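Local coordinates for putative ABC-transporter ATP-binding protein (PDB 1Z47) that probably binds and hydrolyses ATP as the ATPase subunit, CysA, of a putative sulfate ABC transporter, at residues L291-E296 with H335-G340; A299-V304 with A341-N346; Y312-I317 with V324-V329. One frame throughout, in Å; residues are numbered along the deposited sequence.

The three contacts lie in the C-terminal part of the chain and all reach one antiparallel sheet of five strands. From the N terminus, 291-296 comes first, at the end of the edge strand 289-293. Next comes 299-304, which leads into strand 301-308. The hairpin 312-319 and 324-330 follows, and contact 3 pairs its two strands across a short turn. The chain then runs through 335-340, which closes contact 1, and straight into 341-346, which closes contact 2. Contacts 1 and 2 therefore cross along the chain. Contact 3 is nested inside both loops. Strand 342-347 ends up between 289-293 and 301-308, so the strand that comes last of these in the chain lies between the first two.

Contact 1: L291-E296 with H335-G340; sequences LQPASE and HRWSPG
The contact is apolar for the most part, and the indole of Trp337 carries it. On one face of that ring lies Leu291. Its CB is 3.5 Å from Trp337 CZ2, and its CD1 makes a CH-pi contact over the five-membered ring, 4.2 Å from the centroid. The opposite face of the indole carries the aliphatic part of Arg336, with CG over the centre. Pro293 comes in at the ring edge. Its CD is 3.3 Å from Trp337 CH2, and the two side chains cross at about a right angle.

The polar groups take a lesser share. Arg336 is extended from CG to NE, with CG anti to the backbone N (chi1 -174°). This brings its NH2 to 3.3 Å from Pro293 CD. Leu291 O lies against the benzene end of the indole, 3.0 Å from Trp337 CZ2. It also sits over one face of the guanidinium, 3.9 Å from Arg336 NH2. No hydrogen bond joins the two segments.

Trp337 also touches Val343 and Val329, and Leu291 touches Met345 and Val327. Through Trp337 and Arg336 the loop before strand 342-347 is held to an outermost strand of the C-terminal five-stranded sheet by packing rather than hydrogen bonds.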
ATOM      1  N   LEU B 291       1.181 -26.018   4.519  1.00 58.20           N
ATOM      2  CA  LEU B 291       2.286 -26.552   5.297  1.00 60.92           C
ATOM      3  C   LEU B 291       1.844 -27.583   6.327  1.00 65.58           C
ATOM      4  O   LEU B 291       0.805 -27.437   6.972  1.00 66.89           O
ATOM      5  CB  LEU B 291       3.020 -25.411   5.988  1.00 61.58           C
ATOM      6  CG  LEU B 291       3.292 -24.236   5.045  1.00 60.35           C
ATOM      7  CD1 LEU B 291       4.020 -23.148   5.796  1.00 61.18           C
ATOM      8  CD2 LEU B 291       4.096 -24.710   3.849  1.00 61.50           C
ATOM      9  N   GLN B 292       2.653 -28.624   6.475  1.00 67.63           N
ATOM     10  CA  GLN B 292       2.379 -29.699   7.409  1.00 69.78           C
ATOM     11  C   GLN B 292       3.715 -30.056   8.016  1.00 71.24           C
ATOM     12  O   GLN B 292       4.712 -30.150   7.300  1.00 71.93           O
ATOM     13  CB  GLN B 292       1.769 -30.878   6.656  1.00 70.87           C
ATOM     14  CG  GLN B 292       0.515 -30.459   5.898  1.00 74.49           C
ATOM     15  CD  GLN B 292      -0.109 -31.570   5.075  1.00 79.72           C
ATOM     16  OE1 GLN B 292      -0.464 -32.626   5.601  1.00 83.40           O
ATOM     17  NE2 GLN B 292      -0.259 -31.331   3.772  1.00 80.05           N
ATOM     18  N   PRO B 293       3.760 -30.245   9.347  1.00 72.09           N
ATOM     19  CA  PRO B 293       4.996 -30.585  10.064  1.00 72.39           C
ATOM     20  C   PRO B 293       5.749 -31.752   9.429  1.00 72.04           C
ATOM     21  O   PRO B 293       5.164 -32.553   8.698  1.00 72.49           O
ATOM     22  CB  PRO B 293       4.499 -30.907  11.478  1.00 74.20           C
ATOM     23  CG  PRO B 293       3.247 -30.073  11.596  1.00 72.63           C
ATOM     24  CD  PRO B 293       2.601 -30.295  10.258  1.00 71.37           C
ATOM     25  N   ALA B 294       7.047 -31.834   9.707  1.00 72.10           N
ATOM     26  CA  ALA B 294       7.878 -32.904   9.168  1.00 74.07           C
ATOM     27  C   ALA B 294       9.280 -32.904   9.764  1.00 75.94           C
ATOM     28  O   ALA B 294       9.709 -31.930  10.397  1.00 76.11           O
ATOM     29  CB  ALA B 294       7.964 -32.789   7.644  1.00 73.69           C
ATOM     30  N   SER B 295       9.986 -34.012   9.561  1.00 76.43           N
ATOM     31  CA  SER B 295      11.353 -34.161  10.047  1.00 77.52           C
ATOM     32  C   SER B 295      12.294 -33.537   9.016  1.00 77.08           C
ATOM     33  O   SER B 295      11.988 -33.541   7.819  1.00 76.10           O
ATOM     34  CB  SER B 295      11.696 -35.650  10.218  1.00 77.83           C
ATOM     35  OG  SER B 295      11.609 -36.348   8.979  1.00 75.28           O
ATOM     36  N   GLU B 296      13.421 -32.996   9.476  1.00 76.70           N
ATOM     37  CA  GLU B 296      14.409 -32.395   8.574  1.00 78.82           C
ATOM     38  C   GLU B 296      14.676 -33.427   7.493  1.00 78.61           C
ATOM     39  O   GLU B 296      14.659 -33.132   6.299  1.00 77.35           O
ATOM     40  CB  GLU B 296      15.706 -32.089   9.333  1.00 78.90           C
ATOM     41  CG  GLU B 296      16.892 -31.763   8.446  1.00 78.21           C
ATOM     42  CD  GLU B 296      18.095 -31.306   9.244  1.00 81.22           C
ATOM     43  OE1 GLU B 296      18.483 -32.021  10.191  1.00 82.62           O
ATOM     44  OE2 GLU B 296      18.658 -30.237   8.923  1.00 80.47           O
ATOM     45  N   HIS B 335      -0.086 -19.407  15.292  1.00 67.20           N
ATOM     46  CA  HIS B 335       0.957 -19.927  16.178  1.00 68.40           C
ATOM     47  C   HIS B 335       1.491 -21.306  15.808  1.00 67.23           C
ATOM     48  O   HIS B 335       2.304 -21.875  16.537  1.00 64.70           O
ATOM     49  CB  HIS B 335       0.438 -19.967  17.618  1.00 72.89           C
ATOM     50  CG  HIS B 335       0.517 -18.651  18.327  1.00 78.59           C
ATOM     51  ND1 HIS B 335       1.707 -18.117  18.773  1.00 80.55           N
ATOM     52  CD2 HIS B 335      -0.443 -17.750  18.645  1.00 79.81           C
ATOM     53  CE1 HIS B 335       1.479 -16.943  19.334  1.00 81.47           C
ATOM     54  NE2 HIS B 335       0.182 -16.697  19.269  1.00 83.61           N
ATOM     55  N   ARG B 336       1.054 -21.830  14.671  1.00 66.52           N
ATOM     56  CA  ARG B 336       1.469 -23.160  14.236  1.00 65.45           C
ATOM     57  C   ARG B 336       2.907 -23.367  13.746  1.00 65.20           C
ATOM     58  O   ARG B 336       3.467 -24.454  13.929  1.00 67.16           O
ATOM     59  CB  ARG B 336       0.509 -23.668  13.160  1.00 66.27           C
ATOM     60  CG  ARG B 336       0.784 -25.097  12.743  1.00 65.11           C
ATOM     61  CD  ARG B 336      -0.261 -25.613  11.787  1.00 64.32           C
ATOM     62  NE  ARG B 336       0.006 -26.998  11.422  1.00 64.86           N
ATOM     63  CZ  ARG B 336      -0.753 -27.714  10.597  1.00 68.60           C
ATOM     64  NH1 ARG B 336      -1.838 -27.180  10.045  1.00 66.01           N
ATOM     65  NH2 ARG B 336      -0.423 -28.967  10.317  1.00 67.81           N
ATOM     66  N   TRP B 337       3.510 -22.353  13.130  1.00 61.54           N
ATOM     67  CA  TRP B 337       4.867 -22.510  12.602  1.00 59.38           C
ATOM     68  C   TRP B 337       5.899 -21.594  13.233  1.00 59.88           C
ATOM     69  O   TRP B 337       5.812 -20.373  13.112  1.00 59.42           O
ATOM     70  CB  TRP B 337       4.860 -22.283  11.093  1.00 56.90           C
ATOM     71  CG  TRP B 337       3.767 -23.014  10.400  1.00 51.53           C
ATOM     72  CD1 TRP B 337       2.679 -22.467   9.787  1.00 51.72           C
ATOM     73  CD2 TRP B 337       3.634 -24.428  10.271  1.00 51.03           C
ATOM     74  NE1 TRP B 337       1.872 -23.456   9.283  1.00 51.49           N
ATOM     75  CE2 TRP B 337       2.435 -24.671   9.567  1.00 51.39           C
ATOM     76  CE3 TRP B 337       4.410 -25.515  10.684  1.00 50.76           C
ATOM     77  CZ2 TRP B 337       1.992 -25.958   9.264  1.00 53.65           C
ATOM     78  CZ3 TRP B 337       3.968 -26.794  10.383  1.00 47.99           C
ATOM     79  CH2 TRP B 337       2.774 -27.004   9.682  1.00 53.55           C
ATOM     80  N   SER B 338       6.893 -22.195  13.881  1.00 58.06           N
ATOM     81  CA  SER B 338       7.944 -21.444  14.547  1.00 60.51           C
ATOM     82  C   SER B 338       9.248 -21.463  13.747  1.00 60.10           C
ATOM     83  O   SER B 338       9.498 -22.390  12.978  1.00 58.90           O
ATOM     84  CB  SER B 338       8.177 -22.038  15.941  1.00 63.71           C
ATOM     85  OG  SER B 338       9.154 -21.306  16.664  1.00 68.11           O
ATOM     86  N   PRO B 339      10.094 -20.431  13.913  1.00 61.02           N
ATOM     87  CA  PRO B 339      11.365 -20.388  13.181  1.00 63.44           C
ATOM     88  C   PRO B 339      12.102 -21.712  13.377  1.00 65.30           C
ATOM     89  O   PRO B 339      11.810 -22.448  14.319  1.00 66.59           O
ATOM     90  CB  PRO B 339      12.102 -19.220  13.837  1.00 60.25           C
ATOM     91  CG  PRO B 339      10.992 -18.301  14.222  1.00 61.84           C
ATOM     92  CD  PRO B 339       9.949 -19.249  14.783  1.00 61.58           C
ATOM     93  N   GLY B 340      13.045 -22.015  12.491  1.00 66.45           N
ATOM     94  CA  GLY B 340      13.803 -23.249  12.613  1.00 64.22           C
ATOM     95  C   GLY B 340      13.008 -24.510  12.325  1.00 63.43           C
ATOM     96  O   GLY B 340      13.564 -25.500  11.851  1.00 66.00           O
TER

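Contact 2: A299-V304 with A341-N346; sequences AHAQVV and AWVHMN
A classic beta bulge marks the start of strand 301-308, where it pairs antiparallel with strand 342-347. His300 and Ala301 both face Val343. Val343 O accepts from His300 N at 2.7 Å and from Ala301 N at 2.9 Å. The Ala301 bond lies in the carbonyl plane and is nearly straight. The His300 N-H comes from above that plane and is more bent, at 136°. Val343 N returns a bond to Ala301 O, and Val303 N reaches Ala341 O nearly along the C=O axis.

His300 also turns its side chain to the partner strand. CG is anti to the carbonyl carbon (chi1 -68°), and ND1 accepts from Met345 N at 3.0 Å. That bond is almost straight, though tilted from the ring plane. ND1 is therefore probably unprotonated. The side chains of His300 and His344 run side by side and their rings meet obliquely, planes at 31°; His300 CE1 is 3.3 Å from His344 ND1.

On the face with Gln302 and Trp342, Gln302 CB sits over the six-membered ring of the indole, 3.9 Å from its centroid. Gln302 NE2 is 2.9 Å from Trp342 NE1, two donors that do not bond; NE2 bonds weakly to Gly340 O. Ala299 CB meets Trp342 CE3 at 3.3 Å. On the face with Ala301 and Val343, Met345 bends at chi3. Its CE packs tightly on Ala301 CB, at 3.3 Å.

Strand 342-347 is bordered on its other side by strand 289-293, where His344 bonds through the backbone to Gln292. Strand 301-308 pairs with 312-319, whose Ile317 touches Ala301, Val303 and Met345.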
ATOM      1  N   ALA B 299      11.815 -33.272   5.288  1.00 76.15           N
ATOM      2  CA  ALA B 299      11.195 -31.954   5.158  1.00 73.94           C
ATOM      3  C   ALA B 299      11.618 -31.237   3.879  1.00 73.99           C
ATOM      4  O   ALA B 299      12.737 -31.438   3.392  1.00 72.92           O
ATOM      5  CB  ALA B 299      11.537 -31.097   6.368  1.00 73.53           C
ATOM      6  N   HIS B 300      10.714 -30.408   3.350  1.00 72.09           N
ATOM      7  CA  HIS B 300      10.957 -29.622   2.131  1.00 68.46           C
ATOM      8  C   HIS B 300      11.616 -28.294   2.466  1.00 65.64           C
ATOM      9  O   HIS B 300      12.486 -27.813   1.733  1.00 64.29           O
ATOM     10  CB  HIS B 300       9.648 -29.322   1.409  1.00 68.14           C
ATOM     11  CG  HIS B 300       8.991 -30.520   0.809  1.00 70.03           C
ATOM     12  ND1 HIS B 300       7.670 -30.520   0.414  1.00 71.27           N
ATOM     13  CD2 HIS B 300       9.478 -31.743   0.498  1.00 70.32           C
ATOM     14  CE1 HIS B 300       7.373 -31.693  -0.117  1.00 71.64           C
ATOM     15  NE2 HIS B 300       8.452 -32.452  -0.080  1.00 71.42           N
ATOM     16  N   ALA B 301      11.194 -27.700   3.578  1.00 61.04           N
ATOM     17  CA  ALA B 301      11.737 -26.419   3.974  1.00 58.82           C
ATOM     18  C   ALA B 301      11.835 -26.224   5.472  1.00 57.69           C
ATOM     19  O   ALA B 301      11.379 -27.042   6.262  1.00 57.04           O
ATOM     20  CB  ALA B 301      10.903 -25.306   3.360  1.00 60.80           C
ATOM     21  N   GLN B 302      12.461 -25.123   5.849  1.00 56.51           N
ATOM     22  CA  GLN B 302      12.623 -24.779   7.244  1.00 56.84           C
ATOM     23  C   GLN B 302      12.085 -23.357   7.358  1.00 53.97           C
ATOM     24  O   GLN B 302      12.368 -22.503   6.516  1.00 52.00           O
ATOM     25  CB  GLN B 302      14.100 -24.849   7.636  1.00 59.38           C
ATOM     26  CG  GLN B 302      14.348 -24.681   9.115  1.00 66.86           C
ATOM     27  CD  GLN B 302      15.788 -24.960   9.493  1.00 71.73           C
ATOM     28  OE1 GLN B 302      16.716 -24.342   8.964  1.00 75.45           O
ATOM     29  NE2 GLN B 302      15.984 -25.892  10.419  1.00 75.56           N
ATOM     30  N   VAL B 303      11.299 -23.112   8.393  1.00 51.42           N
ATOM     31  CA  VAL B 303      10.699 -21.804   8.589  1.00 46.87           C
ATOM     32  C   VAL B 303      11.692 -20.742   9.000  1.00 46.37           C
ATOM     33  O   VAL B 303      12.440 -20.913   9.958  1.00 47.62           O
ATOM     34  CB  VAL B 303       9.587 -21.883   9.643  1.00 50.54           C
ATOM     35  CG1 VAL B 303       9.137 -20.475  10.043  1.00 46.98           C
ATOM     36  CG2 VAL B 303       8.426 -22.708   9.096  1.00 45.35           C
ATOM     37  N   VAL B 304      11.715 -19.646   8.256  1.00 43.37           N
ATOM     38  CA  VAL B 304      12.600 -18.554   8.591  1.00 43.52           C
ATOM     39  C   VAL B 304      11.809 -17.776   9.635  1.00 39.77           C
ATOM     40  O   VAL B 304      12.299 -17.508  10.725  1.00 40.23           O
ATOM     41  CB  VAL B 304      12.891 -17.664   7.366  1.00 44.78           C
ATOM     42  CG1 VAL B 304      13.838 -16.547   7.749  1.00 46.62           C
ATOM     43  CG2 VAL B 304      13.493 -18.506   6.248  1.00 46.54           C
ATOM     44  N   ALA B 341      11.709 -24.480  12.601  1.00 61.24           N
ATOM     45  CA  ALA B 341      10.845 -25.635  12.367  1.00 60.50           C
ATOM     46  C   ALA B 341      10.942 -26.185  10.939  1.00 61.10           C
ATOM     47  O   ALA B 341      11.038 -25.418   9.978  1.00 60.10           O
ATOM     48  CB  ALA B 341       9.404 -25.261  12.675  1.00 58.60           C
ATOM     49  N   TRP B 342      10.920 -27.512  10.802  1.00 61.07           N
ATOM     50  CA  TRP B 342      10.972 -28.156   9.484  1.00 58.74           C
ATOM     51  C   TRP B 342       9.565 -28.440   8.970  1.00 56.29           C
ATOM     52  O   TRP B 342       8.680 -28.804   9.741  1.00 55.36           O
ATOM     53  CB  TRP B 342      11.784 -29.460   9.532  1.00 60.52           C
ATOM     54  CG  TRP B 342      13.260 -29.213   9.547  1.00 63.69           C
ATOM     55  CD1 TRP B 342      14.062 -29.089  10.645  1.00 64.88           C
ATOM     56  CD2 TRP B 342      14.086 -28.923   8.413  1.00 64.57           C
ATOM     57  NE1 TRP B 342      15.334 -28.731  10.266  1.00 65.91           N
ATOM     58  CE2 TRP B 342      15.375 -28.623   8.900  1.00 66.32           C
ATOM     59  CE3 TRP B 342      13.858 -28.882   7.030  1.00 65.13           C
ATOM     60  CZ2 TRP B 342      16.438 -28.283   8.053  1.00 65.79           C
ATOM     61  CZ3 TRP B 342      14.912 -28.544   6.187  1.00 66.28           C
ATOM     62  CH2 TRP B 342      16.188 -28.250   6.704  1.00 66.14           C
ATOM     63  N   VAL B 343       9.359 -28.275   7.663  1.00 53.56           N
ATOM     64  CA  VAL B 343       8.039 -28.482   7.073  1.00 51.31           C
ATOM     65  C   VAL B 343       7.989 -29.061   5.668  1.00 53.19           C
ATOM     66  O   VAL B 343       8.964 -29.016   4.912  1.00 53.28           O
ATOM     67  CB  VAL B 343       7.224 -27.164   7.019  1.00 53.53           C
ATOM     68  CG1 VAL B 343       6.907 -26.678   8.426  1.00 52.14           C
ATOM     69  CG2 VAL B 343       8.005 -26.101   6.237  1.00 48.34           C
ATOM     70  N   HIS B 344       6.805 -29.573   5.343  1.00 54.37           N
ATOM     71  CA  HIS B 344       6.462 -30.169   4.059  1.00 57.22           C
ATOM     72  C   HIS B 344       5.546 -29.155   3.396  1.00 58.99           C
ATOM     73  O   HIS B 344       4.707 -28.559   4.074  1.00 61.28           O
ATOM     74  CB  HIS B 344       5.703 -31.486   4.294  1.00 60.31           C
ATOM     75  CG  HIS B 344       4.925 -31.974   3.108  1.00 57.88           C
ATOM     76  ND1 HIS B 344       5.431 -32.887   2.207  1.00 62.61           N
ATOM     77  CD2 HIS B 344       3.672 -31.688   2.685  1.00 60.06           C
ATOM     78  CE1 HIS B 344       4.524 -33.143   1.280  1.00 57.61           C
ATOM     79  NE2 HIS B 344       3.447 -32.427   1.547  1.00 59.60           N
ATOM     80  N   MET B 345       5.714 -28.957   2.086  1.00 58.53           N
ATOM     81  CA  MET B 345       4.911 -28.019   1.299  1.00 57.69           C
ATOM     82  C   MET B 345       3.897 -28.737   0.433  1.00 58.08           C
ATOM     83  O   MET B 345       4.127 -29.860   0.000  1.00 61.01           O
ATOM     84  CB  MET B 345       5.796 -27.188   0.371  1.00 58.68           C
ATOM     85  CG  MET B 345       6.665 -26.166   1.055  1.00 62.89           C
ATOM     86  SD  MET B 345       7.881 -25.518  -0.116  1.00 63.20           S
ATOM     87  CE  MET B 345       9.355 -26.205   0.555  1.00 61.73           C
ATOM     88  N   ASN B 346       2.793 -28.060   0.151  1.00 59.08           N
ATOM     89  CA  ASN B 346       1.731 -28.620  -0.664  1.00 59.65           C
ATOM     90  C   ASN B 346       1.191 -27.562  -1.614  1.00 59.79           C
ATOM     91  O   ASN B 346       0.260 -26.818  -1.269  1.00 62.18           O
ATOM     92  CB  ASN B 346       0.596 -29.098   0.231  1.00 63.67           C
ATOM     93  CG  ASN B 346      -0.349 -30.035  -0.479  1.00 63.71           C
ATOM     94  OD1 ASN B 346      -0.619 -29.900  -1.680  1.00 64.97           O
ATOM     95  ND2 ASN B 346      -0.871 -30.991   0.267  1.00 68.08           N
TER

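Contact 3: Y312-I317 with V324-V329; sequences YSACWI and VWEVHV
Tyr312 CG takes the crowded position between its backbone N and carbonyl carbon (chi1 72°), and His328 CG stands anti to its carbonyl carbon (chi1 -71°). The two rings then stack face to face, with centroids 4.1 Å apart. Tyr312 CE1 lies over the centre of the imidazole. Glu326 is extended (chi1 -179°), so its OE2 accepts from His328 NE2 at 2.8 Å. OE2 lies in the imidazole plane at its edge, while NE2 approaches from above the carboxylate plane; the nearby charge may favour a protonated ring. Glu326 runs alongside Trp316, and a water joins their ends, accepting from Trp316 NE1 at 2.7 Å and donating to Glu326 OE1. An alanine at His328 would remove the stacking ring and the NE2 donor, and would probably leave Tyr312 and the Glu326 carboxylate less firmly held.

Six backbone hydrogen bonds hold the antiparallel hairpin, in mutual pairs at Ser313-Val329, Cys315-Val327 and Ile317-Trp325. On the sheet face with Cys315 and Ile317, Ile317 CD1 is 4.2 Å from Val327 CG2.

Strand 312-319 pairs with 301-308 on its other side. Val327 touches Val289 and Leu291 of strand 289-293, and Trp316 packs on Glu211 of the second subunit.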
ATOM      1  N   TYR B 312      -4.703 -13.243   7.895  1.00 46.90           N
ATOM      2  CA  TYR B 312      -3.843 -14.388   7.609  1.00 44.88           C
ATOM      3  C   TYR B 312      -2.472 -14.159   8.203  1.00 43.31           C
ATOM      4  O   TYR B 312      -2.107 -13.027   8.533  1.00 44.75           O
ATOM      5  CB  TYR B 312      -3.721 -14.580   6.087  1.00 39.88           C
ATOM      6  CG  TYR B 312      -2.881 -13.516   5.409  1.00 40.76           C
ATOM      7  CD1 TYR B 312      -1.495 -13.653   5.324  1.00 36.28           C
ATOM      8  CD2 TYR B 312      -3.459 -12.331   4.925  1.00 42.52           C
ATOM      9  CE1 TYR B 312      -0.693 -12.644   4.780  1.00 37.31           C
ATOM     10  CE2 TYR B 312      -2.654 -11.304   4.377  1.00 44.30           C
ATOM     11  CZ  TYR B 312      -1.271 -11.476   4.314  1.00 44.02           C
ATOM     12  OH  TYR B 312      -0.460 -10.482   3.807  1.00 41.05           O
ATOM     13  N   SER B 313      -1.722 -15.244   8.357  1.00 40.15           N
ATOM     14  CA  SER B 313      -0.378 -15.182   8.876  1.00 41.22           C
ATOM     15  C   SER B 313       0.587 -15.439   7.705  1.00 41.98           C
ATOM     16  O   SER B 313       0.397 -16.373   6.914  1.00 42.28           O
ATOM     17  CB  SER B 313      -0.183 -16.248   9.959  1.00 42.77           C
ATOM     18  OG  SER B 313       1.119 -16.188  10.536  1.00 46.96           O
ATOM     19  N   ALA B 314       1.606 -14.602   7.589  1.00 40.91           N
ATOM     20  CA  ALA B 314       2.569 -14.764   6.516  1.00 45.45           C
ATOM     21  C   ALA B 314       3.705 -15.626   7.035  1.00 44.07           C
ATOM     22  O   ALA B 314       4.245 -15.378   8.115  1.00 49.10           O
ATOM     23  CB  ALA B 314       3.105 -13.402   6.057  1.00 43.14           C
ATOM     24  N   CYS B 315       4.058 -16.643   6.266  1.00 43.20           N
ATOM     25  CA  CYS B 315       5.142 -17.511   6.671  1.00 42.43           C
ATOM     26  C   CYS B 315       6.206 -17.660   5.578  1.00 41.34           C
ATOM     27  O   CYS B 315       5.908 -18.077   4.459  1.00 39.80           O
ATOM     28  CB  CYS B 315       4.577 -18.882   7.050  1.00 42.72           C
ATOM     29  SG  CYS B 315       5.806 -19.983   7.803  1.00 49.94           S
ATOM     30  N   TRP B 316       7.439 -17.290   5.904  1.00 43.76           N
ATOM     31  CA  TRP B 316       8.547 -17.432   4.968  1.00 42.83           C
ATOM     32  C   TRP B 316       9.337 -18.701   5.314  1.00 42.31           C
ATOM     33  O   TRP B 316       9.709 -18.917   6.472  1.00 44.21           O
ATOM     34  CB  TRP B 316       9.468 -16.209   5.034  1.00 41.54           C
ATOM     35  CG  TRP B 316       8.837 -14.985   4.397  1.00 44.70           C
ATOM     36  CD1 TRP B 316       8.871 -14.631   3.073  1.00 42.29           C
ATOM     37  CD2 TRP B 316       8.003 -14.019   5.049  1.00 41.24           C
ATOM     38  NE1 TRP B 316       8.102 -13.506   2.860  1.00 44.41           N
ATOM     39  CE2 TRP B 316       7.557 -13.111   4.058  1.00 46.32           C
ATOM     40  CE3 TRP B 316       7.579 -13.838   6.374  1.00 44.87           C
ATOM     41  CZ2 TRP B 316       6.710 -12.031   4.353  1.00 42.59           C
ATOM     42  CZ3 TRP B 316       6.733 -12.763   6.670  1.00 43.16           C
ATOM     43  CH2 TRP B 316       6.309 -11.876   5.656  1.00 43.65           C
ATOM     44  N   ILE B 317       9.568 -19.532   4.304  1.00 41.09           N
ATOM     45  CA  ILE B 317      10.322 -20.785   4.467  1.00 45.67           C
ATOM     46  C   ILE B 317      11.426 -20.927   3.406  1.00 47.80           C
ATOM     47  O   ILE B 317      11.294 -20.433   2.278  1.00 44.62           O
ATOM     48  CB  ILE B 317       9.389 -22.003   4.361  1.00 45.86           C
ATOM     49  CG1 ILE B 317       8.697 -21.994   3.002  1.00 44.70           C
ATOM     50  CG2 ILE B 317       8.363 -21.973   5.511  1.00 48.66           C
ATOM     51  CD1 ILE B 317       7.820 -23.193   2.720  1.00 43.02           C
ATOM     52  N   VAL B 324      13.548 -19.151  -0.975  1.00 38.88           N
ATOM     53  CA  VAL B 324      12.753 -18.621   0.119  1.00 37.57           C
ATOM     54  C   VAL B 324      11.366 -18.349  -0.426  1.00 36.79           C
ATOM     55  O   VAL B 324      11.180 -17.480  -1.276  1.00 33.43           O
ATOM     56  CB  VAL B 324      13.385 -17.333   0.704  1.00 39.07           C
ATOM     57  CG1 VAL B 324      12.437 -16.663   1.710  1.00 37.28           C
ATOM     58  CG2 VAL B 324      14.670 -17.688   1.407  1.00 42.54           C
ATOM     59  N   TRP B 325      10.404 -19.130   0.049  1.00 33.36           N
ATOM     60  CA  TRP B 325       9.008 -19.021  -0.372  1.00 36.19           C
ATOM     61  C   TRP B 325       8.160 -18.282   0.658  1.00 35.37           C
ATOM     62  O   TRP B 325       8.391 -18.404   1.863  1.00 40.57           O
ATOM     63  CB  TRP B 325       8.374 -20.404  -0.541  1.00 37.37           C
ATOM     64  CG  TRP B 325       8.804 -21.166  -1.747  1.00 38.91           C
ATOM     65  CD1 TRP B 325      10.083 -21.519  -2.079  1.00 35.44           C
ATOM     66  CD2 TRP B 325       7.959 -21.700  -2.773  1.00 32.57           C
ATOM     67  NE1 TRP B 325      10.082 -22.237  -3.245  1.00 32.32           N
ATOM     68  CE2 TRP B 325       8.797 -22.369  -3.694  1.00 35.81           C
ATOM     69  CE3 TRP B 325       6.579 -21.683  -3.005  1.00 38.17           C
ATOM     70  CZ2 TRP B 325       8.298 -23.019  -4.835  1.00 36.69           C
ATOM     71  CZ3 TRP B 325       6.077 -22.329  -4.138  1.00 38.97           C
ATOM     72  CH2 TRP B 325       6.940 -22.990  -5.042  1.00 41.64           C
ATOM     73  N   GLU B 326       7.175 -17.529   0.173  1.00 37.11           N
ATOM     74  CA  GLU B 326       6.245 -16.833   1.048  1.00 37.82           C
ATOM     75  C   GLU B 326       4.935 -17.599   0.957  1.00 34.26           C
ATOM     76  O   GLU B 326       4.421 -17.858  -0.125  1.00 37.19           O
ATOM     77  CB  GLU B 326       6.005 -15.372   0.628  1.00 38.98           C
ATOM     78  CG  GLU B 326       5.032 -14.663   1.598  1.00 43.42           C
ATOM     79  CD  GLU B 326       4.829 -13.178   1.310  1.00 44.30           C
ATOM     80  OE1 GLU B 326       5.622 -12.594   0.544  1.00 45.92           O
ATOM     81  OE2 GLU B 326       3.876 -12.597   1.872  1.00 41.65           O
ATOM     82  N   VAL B 327       4.415 -17.972   2.113  1.00 36.47           N
ATOM     83  CA  VAL B 327       3.180 -18.725   2.192  1.00 35.99           C
ATOM     84  C   VAL B 327       2.206 -17.994   3.115  1.00 34.86           C
ATOM     85  O   VAL B 327       2.615 -17.426   4.125  1.00 36.78           O
ATOM     86  CB  VAL B 327       3.444 -20.147   2.785  1.00 40.93           C
ATOM     87  CG1 VAL B 327       2.108 -20.906   2.959  1.00 40.62           C
ATOM     88  CG2 VAL B 327       4.421 -20.937   1.868  1.00 36.46           C
ATOM     89  N   HIS B 328       0.922 -18.030   2.772  1.00 39.64           N
ATOM     90  CA  HIS B 328      -0.099 -17.389   3.595  1.00 42.50           C
ATOM     91  C   HIS B 328      -0.980 -18.460   4.234  1.00 40.29           C
ATOM     92  O   HIS B 328      -1.658 -19.199   3.533  1.00 44.56           O
ATOM     93  CB  HIS B 328      -0.949 -16.433   2.741  1.00 41.90           C
ATOM     94  CG  HIS B 328      -0.213 -15.199   2.306  1.00 36.35           C
ATOM     95  ND1 HIS B 328      -0.790 -14.221   1.526  1.00 35.94           N
ATOM     96  CD2 HIS B 328       1.047 -14.773   2.573  1.00 34.99           C
ATOM     97  CE1 HIS B 328       0.084 -13.248   1.327  1.00 38.27           C
ATOM     98  NE2 HIS B 328       1.207 -13.557   1.953  1.00 35.31           N
ATOM     99  N   VAL B 329      -0.950 -18.567   5.558  1.00 45.12           N
ATOM    100  CA  VAL B 329      -1.793 -19.567   6.229  1.00 48.66           C
ATOM    101  C   VAL B 329      -2.925 -18.868   6.987  1.00 49.07           C
ATOM    102  O   VAL B 329      -2.751 -17.744   7.447  1.00 48.55           O
ATOM    103  CB  VAL B 329      -0.983 -20.432   7.205  1.00 44.86           C
ATOM    104  CG1 VAL B 329       0.147 -21.138   6.461  1.00 50.91           C
ATOM    105  CG2 VAL B 329      -0.413 -19.577   8.320  1.00 52.94           C
TER
HETATM  106  O   HOH W   1       8.364 -12.165   0.576  1.00 56.07           O